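Local coordinates for putative type I restriction enzyme R protein (Bacteroides fragilis NCTC 9343, PDB 3EVY), which is probably required, as a whole protein, for the nuclease and ATPase activities of a type I restriction system but not for modification, and is represented by a C-terminal fragment, at residues A25-Y30 against A82-K87; S29-V34 against G38-E43; L52-L57 against S86-M91; R58-V63 against I76-F81. All coordinates share one frame; numbering follows the deposited sequence.

Contact 1 (A25-Y30 against A82-K87); sequences AEFLSY and ADYQSK
F27 lays the edge of its ring over one face of Y84. The two rings form a T-shaped (edge-to-face) pair, with planes at 80° and centroids 5.0 Å apart. F27 CE2 and CZ do the touching; CE2 comes within 3.7 Å of Y84 CE1, out toward the rim of the tyrosine ring. F27 reaches across because its CG is anti to the backbone N (chi1 176°). L28 adds one branch tip: its side chain crosses the tyrosine at about a right angle, and its CD2 sits 3.6 Å from Y84 OH. No hydrogen bond joins the two segments. The Y84 hydroxyl instead has a probable hydrogen bond to F31 O, so its polar end is likely satisfied while the ring stays buried. M56 packs on F27, and F53, V34 and V37 pack on Y84. The contact is helix-on-helix packing of helix 12-30 against helix 78-91, built round an aromatic cluster in the core of a small all-helical fold.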
loop_
_atom_site.group_PDB
_atom_site.type_symbol
_atom_site.label_atom_id
_atom_site.label_comp_id
_atom_site.label_asym_id
_atom_site.label_seq_id
_atom_site.Cartn_x
_atom_site.Cartn_y
_atom_site.Cartn_z
ATOM N N ALA A 25 3.257 7.341 -0.482
ATOM C CA ALA A 25 3.414 8.489 -1.392
ATOM C C ALA A 25 4.397 8.109 -2.458
ATOM O O ALA A 25 4.300 8.575 -3.600
ATOM C CB ALA A 25 3.896 9.733 -0.629
ATOM N N GLU A 26 5.369 7.271 -2.104
ATOM C CA GLU A 26 6.242 6.725 -3.113
ATOM C C GLU A 26 5.540 5.725 -4.022
ATOM O O GLU A 26 5.642 5.830 -5.233
ATOM C CB GLU A 26 7.481 6.094 -2.494
ATOM C CG GLU A 26 8.455 7.198 -1.948
ATOM C CD GLU A 26 9.149 6.818 -0.640
ATOM O OE1 GLU A 26 9.518 5.622 -0.451
ATOM O OE2 GLU A 26 9.320 7.731 0.201
ATOM N N PHE A 27 4.835 4.750 -3.445
ATOM C CA PHE A 27 3.967 3.838 -4.232
ATOM C C PHE A 27 3.062 4.615 -5.228
ATOM O O PHE A 27 2.987 4.266 -6.387
ATOM C CB PHE A 27 3.064 3.043 -3.283
ATOM C CG PHE A 27 2.067 2.152 -3.989
ATOM C CD1 PHE A 27 2.401 0.866 -4.372
ATOM C CD2 PHE A 27 0.780 2.601 -4.237
ATOM C CE1 PHE A 27 1.443 0.030 -5.048
ATOM C CE2 PHE A 27 -0.158 1.800 -4.870
ATOM C CZ PHE A 27 0.172 0.520 -5.288
ATOM N N LEU A 28 2.352 5.605 -4.736
ATOM C CA LEU A 28 1.466 6.442 -5.570
ATOM C C LEU A 28 2.193 7.217 -6.696
ATOM O O LEU A 28 1.608 7.498 -7.732
ATOM C CB LEU A 28 0.603 7.406 -4.734
ATOM C CG LEU A 28 -0.415 6.716 -3.853
ATOM C CD1 LEU A 28 -1.013 7.695 -2.809
ATOM C CD2 LEU A 28 -1.475 5.977 -4.675
ATOM N N SER A 29 3.465 7.550 -6.510
ATOM C CA SER A 29 4.205 8.228 -7.604
ATOM C C SER A 29 4.541 7.249 -8.732
ATOM O O SER A 29 4.864 7.675 -9.838
ATOM C CB SER A 29 5.455 8.926 -7.081
ATOM O OG SER A 29 6.348 7.914 -6.659
ATOM N N TYR A 30 4.456 5.944 -8.465
ATOM C CA TYR A 30 4.650 4.929 -9.491
ATOM C C TYR A 30 3.331 4.462 -10.085
ATOM O O TYR A 30 3.255 4.227 -11.299
ATOM C CB TYR A 30 5.307 3.662 -8.927
ATOM C CG TYR A 30 6.821 3.712 -8.764
ATOM C CD1 TYR A 30 7.694 3.457 -9.857
ATOM C CD2 TYR A 30 7.386 3.979 -7.510
ATOM C CE1 TYR A 30 9.094 3.492 -9.704
ATOM C CE2 TYR A 30 8.774 4.013 -7.338
ATOM C CZ TYR A 30 9.622 3.764 -8.432
ATOM O OH TYR A 30 10.992 3.812 -8.215
ATOM N N ALA A 82 -8.026 -1.532 -0.925
ATOM C CA ALA A 82 -8.632 -2.836 -1.339
ATOM C C ALA A 82 -8.692 -3.052 -2.845
ATOM O O ALA A 82 -8.506 -4.165 -3.336
ATOM C CB ALA A 82 -10.014 -2.986 -0.748
ATOM N N ASP A 83 -8.992 -1.991 -3.591
ATOM C CA ASP A 83 -8.967 -2.045 -5.051
ATOM C C ASP A 83 -7.569 -2.316 -5.608
ATOM O O ASP A 83 -7.403 -3.101 -6.516
ATOM C CB ASP A 83 -9.592 -0.764 -5.624
ATOM C CG ASP A 83 -11.103 -0.655 -5.317
ATOM O OD1 ASP A 83 -11.755 -1.688 -5.070
ATOM O OD2 ASP A 83 -11.622 0.468 -5.277
ATOM N N TYR A 84 -6.529 -1.697 -5.051
ATOM C CA TYR A 84 -5.181 -2.103 -5.437
ATOM C C TYR A 84 -4.933 -3.570 -5.037
ATOM O O TYR A 84 -4.247 -4.316 -5.735
ATOM C CB TYR A 84 -4.139 -1.219 -4.753
ATOM C CG TYR A 84 -3.955 0.167 -5.371
ATOM C CD1 TYR A 84 -3.253 0.332 -6.588
ATOM C CD2 TYR A 84 -4.454 1.318 -4.722
ATOM C CE1 TYR A 84 -3.039 1.590 -7.117
ATOM C CE2 TYR A 84 -4.267 2.588 -5.276
ATOM C CZ TYR A 84 -3.559 2.719 -6.454
ATOM O OH TYR A 84 -3.341 3.981 -7.002
ATOM N N GLN A 85 -5.506 -3.967 -3.911
ATOM C CA GLN A 85 -5.250 -5.304 -3.389
ATOM C C GLN A 85 -5.879 -6.348 -4.333
ATOM O O GLN A 85 -5.282 -7.388 -4.610
ATOM C CB GLN A 85 -5.809 -5.396 -2.003
ATOM C CG GLN A 85 -5.373 -6.609 -1.217
ATOM C CD GLN A 85 -6.134 -6.717 0.093
ATOM O OE1 GLN A 85 -7.326 -7.017 0.110
ATOM N NE2 GLN A 85 -5.469 -6.461 1.169
ATOM N N SER A 86 -7.050 -6.057 -4.900
ATOM C CA SER A 86 -7.613 -7.027 -5.891
ATOM C C SER A 86 -6.630 -7.285 -7.028
ATOM O O SER A 86 -6.444 -8.448 -7.449
ATOM C CB SER A 86 -8.950 -6.561 -6.475
ATOM O OG SER A 86 -9.823 -6.276 -5.392
ATOM N N LYS A 87 -5.989 -6.220 -7.517
ATOM C CA LYS A 87 -4.998 -6.372 -8.612
ATOM C C LYS A 87 -3.838 -7.212 -8.158
ATOM O O LYS A 87 -3.260 -8.011 -8.937
ATOM C CB LYS A 87 -4.428 -5.014 -9.078
ATOM C CG LYS A 87 -5.428 -4.050 -9.611
ATOM C CD LYS A 87 -5.954 -4.507 -10.980
ATOM C CE LYS A 87 -6.283 -3.329 -11.945
ATOM N NZ LYS A 87 -7.207 -3.838 -13.068
#

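Contact 2 (S29-V34 against G38-E43); sequences SYFPTV and GNLESE
F31 meets L40 through ring atom CE1, in the one side-chain contact of this pair. F31 CE1 lies 3.6 Å from L40 CD1. The other methyl, L40 CD2, is 3.9 Å from F31 CE1 and lies in the plane of the ring, at its edge. The side chains cross at about a right angle. A second link is made by backbone alone: G38 N gives a weak hydrogen bond to V34 O, long at 3.4 Å but nearly straight at 166°. It spans four residues and belongs to the short helix 34-38.

Further out, Y30 CB rests over one face of the F31 ring, 3.5 Å above its plane. F49 makes an edge-to-face pair with F31 and also packs on L40, so both sides of the contact lean on helix 43-63. F27 meets the F31 ring as well. T33 is the N-cap of helix 34-38, and its carbonyl bonds to S36 OG. S42 is the N-cap of helix 43-63, with OG bonded to D45 N.

The contact itself is apolar apart from one weak backbone bond. The turn is therefore probably held more by hydrophobic packing and by its two capped helix starts than by polar bonds across it.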
loop_
_atom_site.group_PDB
_atom_site.type_symbol
_atom_site.label_atom_id
_atom_site.label_comp_id
_atom_site.label_asym_id
_atom_site.label_seq_id
_atom_site.Cartn_x
_atom_site.Cartn_y
_atom_site.Cartn_z
ATOM N N SER A 29 3.465 7.550 -6.510
ATOM C CA SER A 29 4.205 8.228 -7.604
ATOM C C SER A 29 4.541 7.249 -8.732
ATOM O O SER A 29 4.864 7.675 -9.838
ATOM C CB SER A 29 5.455 8.926 -7.081
ATOM O OG SER A 29 6.348 7.914 -6.659
ATOM N N TYR A 30 4.456 5.944 -8.465
ATOM C CA TYR A 30 4.650 4.929 -9.491
ATOM C C TYR A 30 3.331 4.462 -10.085
ATOM O O TYR A 30 3.255 4.227 -11.299
ATOM C CB TYR A 30 5.307 3.662 -8.927
ATOM C CG TYR A 30 6.821 3.712 -8.764
ATOM C CD1 TYR A 30 7.694 3.457 -9.857
ATOM C CD2 TYR A 30 7.386 3.979 -7.510
ATOM C CE1 TYR A 30 9.094 3.492 -9.704
ATOM C CE2 TYR A 30 8.774 4.013 -7.338
ATOM C CZ TYR A 30 9.622 3.764 -8.432
ATOM O OH TYR A 30 10.992 3.812 -8.215
ATOM N N PHE A 31 2.301 4.303 -9.252
ATOM C CA PHE A 31 0.979 3.713 -9.641
ATOM C C PHE A 31 -0.092 4.631 -9.131
ATOM O O PHE A 31 -0.655 4.400 -8.074
ATOM C CB PHE A 31 0.825 2.322 -9.028
ATOM C CG PHE A 31 2.067 1.453 -9.289
ATOM C CD1 PHE A 31 2.371 1.013 -10.574
ATOM C CD2 PHE A 31 2.904 1.102 -8.238
ATOM C CE1 PHE A 31 3.553 0.287 -10.799
ATOM C CE2 PHE A 31 4.070 0.361 -8.435
ATOM C CZ PHE A 31 4.395 -0.060 -9.704
ATOM N N PRO A 32 -0.312 5.725 -9.851
ATOM C CA PRO A 32 -1.203 6.771 -9.387
ATOM C C PRO A 32 -2.651 6.351 -9.217
ATOM O O PRO A 32 -3.332 6.964 -8.451
ATOM C CB PRO A 32 -1.022 7.882 -10.437
ATOM C CG PRO A 32 -0.498 7.182 -11.673
ATOM C CD PRO A 32 0.408 6.102 -11.094
ATOM N N THR A 33 -3.126 5.326 -9.945
ATOM C CA THR A 33 -4.496 4.900 -9.887
ATOM C C THR A 33 -4.568 3.362 -9.993
ATOM O O THR A 33 -3.601 2.695 -10.288
ATOM C CB THR A 33 -5.322 5.454 -11.091
ATOM O OG1 THR A 33 -4.709 4.969 -12.302
ATOM C CG2 THR A 33 -5.340 7.005 -11.079
ATOM N N VAL A 34 -5.729 2.821 -9.743
ATOM C CA VAL A 34 -5.861 1.336 -9.835
ATOM C C VAL A 34 -5.690 0.893 -11.287
ATOM O O VAL A 34 -4.975 -0.059 -11.581
ATOM C CB VAL A 34 -7.132 0.862 -9.174
ATOM C CG1 VAL A 34 -7.393 -0.663 -9.421
ATOM C CG2 VAL A 34 -7.062 1.175 -7.641
ATOM N N GLY A 38 -3.332 -2.061 -13.796
ATOM C CA GLY A 38 -3.868 -2.801 -14.962
ATOM C C GLY A 38 -3.096 -2.553 -16.255
ATOM O O GLY A 38 -2.953 -3.451 -17.044
ATOM N N ASN A 39 -2.579 -1.352 -16.487
ATOM C CA ASN A 39 -1.844 -1.052 -17.732
ATOM C C ASN A 39 -0.380 -1.481 -17.775
ATOM O O ASN A 39 0.287 -1.359 -18.838
ATOM C CB ASN A 39 -1.925 0.447 -18.044
ATOM C CG ASN A 39 -3.326 0.873 -18.421
ATOM O OD1 ASN A 39 -4.143 0.024 -18.839
ATOM N ND2 ASN A 39 -3.649 2.157 -18.236
ATOM N N LEU A 40 0.162 -1.937 -16.652
ATOM C CA LEU A 40 1.564 -2.365 -16.621
ATOM C C LEU A 40 1.839 -3.438 -17.698
ATOM O O LEU A 40 1.048 -4.352 -17.881
ATOM C CB LEU A 40 1.941 -2.882 -15.232
ATOM C CG LEU A 40 1.864 -1.812 -14.135
ATOM C CD1 LEU A 40 2.339 -2.416 -12.792
ATOM C CD2 LEU A 40 2.680 -0.550 -14.488
ATOM N N GLU A 41 2.941 -3.323 -18.426
ATOM C CA GLU A 41 3.209 -4.319 -19.483
ATOM C C GLU A 41 4.446 -5.186 -19.214
ATOM O O GLU A 41 4.366 -6.410 -19.250
ATOM C CB GLU A 41 3.254 -3.662 -20.861
ATOM C CG GLU A 41 1.849 -3.121 -21.324
ATOM C CD GLU A 41 1.823 -2.689 -22.800
ATOM O OE1 GLU A 41 2.697 -3.140 -23.607
ATOM O OE2 GLU A 41 0.921 -1.888 -23.153
ATOM N N SER A 42 5.584 -4.577 -18.899
ATOM C CA SER A 42 6.721 -5.415 -18.611
ATOM C C SER A 42 6.525 -6.256 -17.339
ATOM O O SER A 42 5.874 -5.817 -16.356
ATOM C CB SER A 42 7.998 -4.595 -18.556
ATOM O OG SER A 42 8.016 -3.736 -17.454
ATOM N N GLU A 43 7.128 -7.447 -17.341
ATOM C CA GLU A 43 7.125 -8.256 -16.154
ATOM C C GLU A 43 7.922 -7.607 -15.002
ATOM O O GLU A 43 7.585 -7.812 -13.835
ATOM C CB GLU A 43 7.554 -9.713 -16.440
ATOM C CG GLU A 43 6.488 -10.766 -15.941
ATOM C CD GLU A 43 5.087 -10.623 -16.625
ATOM O OE1 GLU A 43 4.924 -9.912 -17.663
ATOM O OE2 GLU A 43 4.126 -11.240 -16.106
#

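Contact 3 (L52-L57 against S86-M91); sequences LFRAML and SKYLDM
Y88 makes all the side-chain contacts of 86-91, meeting F53, R54 and L57. Ahead of it, the CB of S86 points away from 52-57, and K87 packs on V34 and V37 of helix 34-38. Y88 follows, with CG anti to the backbone N (chi1 162°), which carries its ring across to the partner helix. F53 CD2 sits over one face of that ring, toward the rim, and is 3.4 Å from Y88 CG. The pair is oblique, planes 42° apart. The tyrosine hydroxyl reaches the aliphatic part of R54, with Y88 OH 3.6 Å from R54 CG. The arginine chain is extended, and only its aliphatic part takes part here. L57 CD2 is more distant, 4.1 Å from Y88 CE2. At the end of the segment, M91 N bonds to Y88 O and the M91 side chain packs on K46 and F49.

The helical segments approach to 10.8 Å between axes, with their directions 124° apart. F49 and V50 extend the bed of Y88 along helix 43-63. F53 continues to Q85 and F81 of helix 78-91. From the same helix as F53, M56 packs on F20 and M23 of helix 12-30.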
loop_
_atom_site.group_PDB
_atom_site.type_symbol
_atom_site.label_atom_id
_atom_site.label_comp_id
_atom_site.label_asym_id
_atom_site.label_seq_id
_atom_site.Cartn_x
_atom_site.Cartn_y
_atom_site.Cartn_z
ATOM N N LEU A 52 6.178 -3.923 -3.996
ATOM C CA LEU A 52 5.825 -2.744 -3.277
ATOM C C LEU A 52 4.518 -2.931 -2.554
ATOM O O LEU A 52 4.344 -2.464 -1.430
ATOM C CB LEU A 52 5.721 -1.481 -4.189
ATOM C CG LEU A 52 7.031 -0.834 -4.694
ATOM C CD1 LEU A 52 6.811 0.573 -5.294
ATOM C CD2 LEU A 52 8.070 -0.749 -3.581
ATOM N N PHE A 53 3.550 -3.508 -3.239
ATOM C CA PHE A 53 2.282 -3.567 -2.608
ATOM C C PHE A 53 2.349 -4.565 -1.436
ATOM O O PHE A 53 1.693 -4.378 -0.411
ATOM C CB PHE A 53 1.194 -3.974 -3.566
ATOM C CG PHE A 53 -0.183 -3.878 -2.928
ATOM C CD1 PHE A 53 -0.846 -2.642 -2.876
ATOM C CD2 PHE A 53 -0.770 -4.994 -2.346
ATOM C CE1 PHE A 53 -2.116 -2.547 -2.278
ATOM C CE2 PHE A 53 -2.056 -4.884 -1.711
ATOM C CZ PHE A 53 -2.682 -3.650 -1.715
ATOM N N ARG A 54 3.062 -5.674 -1.603
ATOM C CA ARG A 54 3.223 -6.625 -0.433
ATOM C C ARG A 54 3.752 -5.960 0.816
ATOM O O ARG A 54 3.256 -6.175 1.916
ATOM C CB ARG A 54 4.134 -7.824 -0.751
ATOM C CG ARG A 54 4.163 -8.866 0.423
ATOM C CD ARG A 54 4.923 -10.108 0.032
ATOM N NE ARG A 54 4.952 -10.989 1.195
ATOM C CZ ARG A 54 5.722 -12.068 1.306
ATOM N NH1 ARG A 54 6.523 -12.436 0.308
ATOM N NH2 ARG A 54 5.651 -12.789 2.419
ATOM N N ALA A 55 4.746 -5.116 0.680
ATOM C CA ALA A 55 5.316 -4.395 1.823
ATOM C C ALA A 55 4.364 -3.393 2.452
ATOM O O ALA A 55 4.361 -3.194 3.663
ATOM C CB ALA A 55 6.677 -3.602 1.388
ATOM N N MET A 56 3.643 -2.649 1.622
ATOM C CA MET A 56 2.561 -1.747 2.158
ATOM C C MET A 56 1.503 -2.562 2.827
ATOM O O MET A 56 1.014 -2.207 3.915
ATOM C CB MET A 56 1.873 -0.971 0.960
ATOM C CG MET A 56 2.589 0.350 0.494
ATOM S SD MET A 56 1.336 1.424 -0.291
ATOM C CE MET A 56 0.503 0.297 -1.323
ATOM N N LEU A 57 1.090 -3.667 2.191
ATOM C CA LEU A 57 0.005 -4.476 2.745
ATOM C C LEU A 57 0.421 -5.004 4.202
ATOM O O LEU A 57 -0.376 -4.990 5.147
ATOM C CB LEU A 57 -0.372 -5.661 1.811
ATOM C CG LEU A 57 -1.254 -6.723 2.535
ATOM C CD1 LEU A 57 -2.687 -6.128 2.992
ATOM C CD2 LEU A 57 -1.484 -7.985 1.653
ATOM N N SER A 86 -7.050 -6.057 -4.900
ATOM C CA SER A 86 -7.613 -7.027 -5.891
ATOM C C SER A 86 -6.630 -7.285 -7.028
ATOM O O SER A 86 -6.444 -8.448 -7.449
ATOM C CB SER A 86 -8.950 -6.561 -6.475
ATOM O OG SER A 86 -9.823 -6.276 -5.392
ATOM N N LYS A 87 -5.989 -6.220 -7.517
ATOM C CA LYS A 87 -4.998 -6.372 -8.612
ATOM C C LYS A 87 -3.838 -7.212 -8.158
ATOM O O LYS A 87 -3.260 -8.011 -8.937
ATOM C CB LYS A 87 -4.428 -5.014 -9.078
ATOM C CG LYS A 87 -5.428 -4.050 -9.611
ATOM C CD LYS A 87 -5.954 -4.507 -10.980
ATOM C CE LYS A 87 -6.283 -3.329 -11.945
ATOM N NZ LYS A 87 -7.207 -3.838 -13.068
ATOM N N TYR A 88 -3.421 -6.973 -6.924
ATOM C CA TYR A 88 -2.277 -7.658 -6.367
ATOM C C TYR A 88 -2.613 -9.164 -6.244
ATOM O O TYR A 88 -1.825 -10.002 -6.682
ATOM C CB TYR A 88 -1.940 -7.034 -5.020
ATOM C CG TYR A 88 -1.048 -7.882 -4.116
ATOM C CD1 TYR A 88 0.341 -7.911 -4.290
ATOM C CD2 TYR A 88 -1.592 -8.591 -3.056
ATOM C CE1 TYR A 88 1.176 -8.688 -3.456
ATOM C CE2 TYR A 88 -0.781 -9.335 -2.176
ATOM C CZ TYR A 88 0.608 -9.400 -2.393
ATOM O OH TYR A 88 1.403 -10.163 -1.513
ATOM N N LEU A 89 -3.798 -9.490 -5.726
ATOM C CA LEU A 89 -4.235 -10.897 -5.636
ATOM C C LEU A 89 -4.304 -11.645 -6.995
ATOM O O LEU A 89 -3.934 -12.831 -7.080
ATOM C CB LEU A 89 -5.548 -11.021 -4.871
ATOM C CG LEU A 89 -5.497 -10.690 -3.379
ATOM C CD1 LEU A 89 -6.854 -10.425 -2.823
ATOM C CD2 LEU A 89 -4.810 -11.820 -2.618
ATOM N N ASP A 90 -4.740 -10.969 -8.053
ATOM C CA ASP A 90 -4.722 -11.559 -9.399
ATOM C C ASP A 90 -3.308 -11.678 -9.936
ATOM O O ASP A 90 -3.013 -12.517 -10.767
ATOM C CB ASP A 90 -5.495 -10.695 -10.394
ATOM C CG ASP A 90 -6.935 -10.525 -10.016
ATOM O OD1 ASP A 90 -7.362 -11.157 -9.033
ATOM O OD2 ASP A 90 -7.645 -9.735 -10.682
ATOM N N MET A 91 -2.440 -10.802 -9.484
ATOM C CA MET A 91 -1.147 -10.625 -10.106
ATOM C C MET A 91 -0.068 -11.479 -9.464
ATOM O O MET A 91 1.042 -11.626 -10.015
ATOM C CB MET A 91 -0.738 -9.173 -9.944
ATOM C CG MET A 91 0.035 -8.595 -11.058
ATOM S SD MET A 91 -0.644 -6.968 -11.255
ATOM C CE MET A 91 0.750 -6.268 -12.098
#

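Contact 4 (R58-V63 against I76-F81); sequences RLRNEV and IEEQRF
R60, a buried residue, reaches the turn that leads into helix 78-91, where its nitrogens find two acceptors within 76-81. I76 O takes both NH1 and NH2, at 3.2 Å from R60 NH1 and 3.1 Å from R60 NH2. It lies at the end of the guanidinium, close to its plane, and both donors come from the same face of the carbonyl plane. The second acceptor is E78 OE2, which forms a salt bridge with R60. R60 NE donates to E78 OE2 at 2.9 Å, on the syn side but 33° out of the carboxylate plane, with a bent N-H...O angle of 131°. NH1 also points at OE2; the modelled distance is too short to be trusted. The other carboxylate oxygen, E78 OE1, has a salt bridge to K64. R60 NH2 has a further, weak bond to T75 O.

F81 supports the arginine from one face. The guanidinium lies nearly flat on the ring, planes 21° apart, as an off-centre cation-pi pair with R60 CZ 4.4 Å from the F81 centroid. R60 CD stands over the ring centre, 3.7 Å from the centroid, as a CH-pi contact. With its CG anti to the backbone N, R60 runs alongside F81 in the opposite direction.

F20 of helix 12-30 and L74 of the connecting loop also touch R60. F81 packs back on M56 and L57, so the site joins helix 43-63 to the N-terminal end of helix 78-91 and the loop before it.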
loop_
_atom_site.group_PDB
_atom_site.type_symbol
_atom_site.label_atom_id
_atom_site.label_comp_id
_atom_site.label_asym_id
_atom_site.label_seq_id
_atom_site.Cartn_x
_atom_site.Cartn_y
_atom_site.Cartn_z
ATOM N N ARG A 58 1.661 -5.437 4.353
ATOM C CA ARG A 58 2.152 -5.994 5.643
ATOM C C ARG A 58 2.226 -4.915 6.700
ATOM O O ARG A 58 1.841 -5.146 7.876
ATOM C CB ARG A 58 3.522 -6.667 5.441
ATOM C CG ARG A 58 3.431 -8.014 4.720
ATOM C CD ARG A 58 4.783 -8.661 4.421
ATOM N NE ARG A 58 5.532 -8.920 5.661
ATOM C CZ ARG A 58 5.414 -10.026 6.406
ATOM N NH1 ARG A 58 4.594 -11.024 6.052
ATOM N NH2 ARG A 58 6.139 -10.126 7.527
ATOM N N LEU A 59 2.614 -3.707 6.287
ATOM C CA LEU A 59 2.777 -2.621 7.216
ATOM C C LEU A 59 1.376 -2.096 7.609
ATOM O O LEU A 59 1.098 -1.742 8.774
ATOM C CB LEU A 59 3.633 -1.517 6.573
ATOM C CG LEU A 59 3.971 -0.230 7.300
ATOM C CD1 LEU A 59 4.397 -0.509 8.753
ATOM C CD2 LEU A 59 5.175 0.486 6.530
ATOM N N ARG A 60 0.486 -2.043 6.646
ATOM C CA ARG A 60 -0.894 -1.676 6.946
ATOM C C ARG A 60 -1.500 -2.661 7.971
ATOM O O ARG A 60 -2.165 -2.258 8.899
ATOM C CB ARG A 60 -1.737 -1.641 5.715
ATOM C CG ARG A 60 -3.091 -0.953 5.893
ATOM C CD ARG A 60 -3.335 -0.068 4.714
ATOM N NE ARG A 60 -4.620 0.556 4.779
ATOM C CZ ARG A 60 -4.928 1.737 4.278
ATOM N NH1 ARG A 60 -6.135 2.191 4.464
ATOM N NH2 ARG A 60 -4.020 2.500 3.689
ATOM N N ASN A 61 -1.271 -3.947 7.810
ATOM C CA ASN A 61 -1.853 -4.939 8.740
ATOM C C ASN A 61 -1.225 -4.810 10.121
ATOM O O ASN A 61 -1.869 -4.993 11.162
ATOM C CB ASN A 61 -1.674 -6.356 8.155
ATOM C CG ASN A 61 -2.792 -6.693 7.199
ATOM O OD1 ASN A 61 -3.884 -6.138 7.349
ATOM N ND2 ASN A 61 -2.522 -7.520 6.171
ATOM N N GLU A 62 0.036 -4.412 10.129
ATOM C CA GLU A 62 0.811 -4.213 11.317
ATOM C C GLU A 62 0.292 -3.031 12.132
ATOM O O GLU A 62 0.054 -3.167 13.326
ATOM C CB GLU A 62 2.304 -3.976 10.887
ATOM C CG GLU A 62 3.230 -3.583 12.009
ATOM C CD GLU A 62 4.723 -3.918 11.751
ATOM O OE1 GLU A 62 5.423 -4.078 12.753
ATOM O OE2 GLU A 62 5.212 -3.986 10.591
ATOM N N VAL A 63 0.065 -1.884 11.502
ATOM C CA VAL A 63 -0.627 -0.773 12.221
ATOM C C VAL A 63 -2.040 -1.094 12.654
ATOM O O VAL A 63 -2.480 -0.578 13.645
ATOM C CB VAL A 63 -0.558 0.619 11.476
ATOM C CG1 VAL A 63 0.919 0.975 11.189
ATOM C CG2 VAL A 63 -1.363 0.568 10.211
ATOM N N ILE A 76 -4.219 6.856 1.421
ATOM C CA ILE A 76 -4.967 5.848 0.689
ATOM C C ILE A 76 -6.097 5.353 1.507
ATOM O O ILE A 76 -5.888 4.758 2.601
ATOM C CB ILE A 76 -4.083 4.607 0.200
ATOM C CG1 ILE A 76 -2.776 5.090 -0.439
ATOM C CG2 ILE A 76 -4.876 3.788 -0.870
ATOM C CD1 ILE A 76 -1.854 3.941 -0.992
ATOM N N GLU A 77 -7.295 5.556 1.003
ATOM C CA GLU A 77 -8.475 5.155 1.750
ATOM C C GLU A 77 -8.542 3.622 1.760
ATOM O O GLU A 77 -8.003 2.981 0.857
ATOM C CB GLU A 77 -9.721 5.692 1.004
ATOM C CG GLU A 77 -9.975 7.157 1.297
ATOM C CD GLU A 77 -11.251 7.652 0.656
ATOM O OE1 GLU A 77 -11.860 6.876 -0.116
ATOM O OE2 GLU A 77 -11.631 8.831 0.919
ATOM N N GLU A 78 -9.242 3.049 2.755
ATOM C CA GLU A 78 -9.389 1.568 2.849
ATOM C C GLU A 78 -9.907 0.944 1.580
ATOM O O GLU A 78 -9.316 -0.027 1.074
ATOM C CB GLU A 78 -10.311 1.191 4.004
ATOM C CG GLU A 78 -9.591 1.203 5.331
ATOM C CD GLU A 78 -8.391 0.214 5.367
ATOM O OE1 GLU A 78 -8.474 -0.936 4.887
ATOM O OE2 GLU A 78 -7.338 0.634 5.831
ATOM N N GLN A 79 -10.995 1.514 1.034
ATOM C CA GLN A 79 -11.585 0.982 -0.209
ATOM C C GLN A 79 -10.637 1.018 -1.408
ATOM O O GLN A 79 -10.425 -0.022 -2.098
ATOM C CB GLN A 79 -12.899 1.690 -0.535
ATOM C CG GLN A 79 -13.658 1.019 -1.731
ATOM C CD GLN A 79 -13.842 -0.501 -1.552
ATOM O OE1 GLN A 79 -14.475 -0.958 -0.589
ATOM N NE2 GLN A 79 -13.257 -1.282 -2.458
ATOM N N ARG A 80 -10.083 2.207 -1.677
ATOM C CA ARG A 80 -9.051 2.376 -2.691
ATOM C C ARG A 80 -7.915 1.341 -2.494
ATOM O O ARG A 80 -7.439 0.700 -3.456
ATOM C CB ARG A 80 -8.493 3.801 -2.614
ATOM C CG ARG A 80 -7.380 4.106 -3.674
ATOM C CD ARG A 80 -7.863 4.082 -5.152
ATOM N NE ARG A 80 -8.895 5.055 -5.537
ATOM C CZ ARG A 80 -8.631 6.265 -6.082
ATOM N NH1 ARG A 80 -7.374 6.679 -6.306
ATOM N NH2 ARG A 80 -9.625 7.085 -6.420
ATOM N N PHE A 81 -7.502 1.169 -1.243
ATOM C CA PHE A 81 -6.365 0.257 -0.951
ATOM C C PHE A 81 -6.793 -1.157 -1.327
ATOM O O PHE A 81 -6.028 -1.873 -1.926
ATOM C CB PHE A 81 -6.040 0.291 0.553
ATOM C CG PHE A 81 -4.739 -0.373 0.891
ATOM C CD1 PHE A 81 -3.521 0.347 0.750
ATOM C CD2 PHE A 81 -4.696 -1.714 1.278
ATOM C CE1 PHE A 81 -2.315 -0.251 1.005
ATOM C CE2 PHE A 81 -3.454 -2.317 1.571
ATOM C CZ PHE A 81 -2.274 -1.583 1.439
#

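From the N terminus, helix 12-30 opens contacts 1 and 2, which share S29 and Y30. Contact 2 closes first, a short local turn round helix 34-38 that leads to helix 43-63. That helix then starts contact 3 and, further along, contact 4. Contact 4 closes at the beginning of helix 78-91, so its loop lies within those of contacts 1 and 3. Contacts 1 and 3 close late on the same helix and share S86 and K87. Contact 2 is in series with contacts 3 and 4. K87 CE packs on V34 O between contacts 1 and 2. M56 against I76 links contacts 3 and 4. Contacts 1, 3 and 4 tie helix 78-91 to helices 12-30 and 43-63, while contact 2 holds the turn between those two.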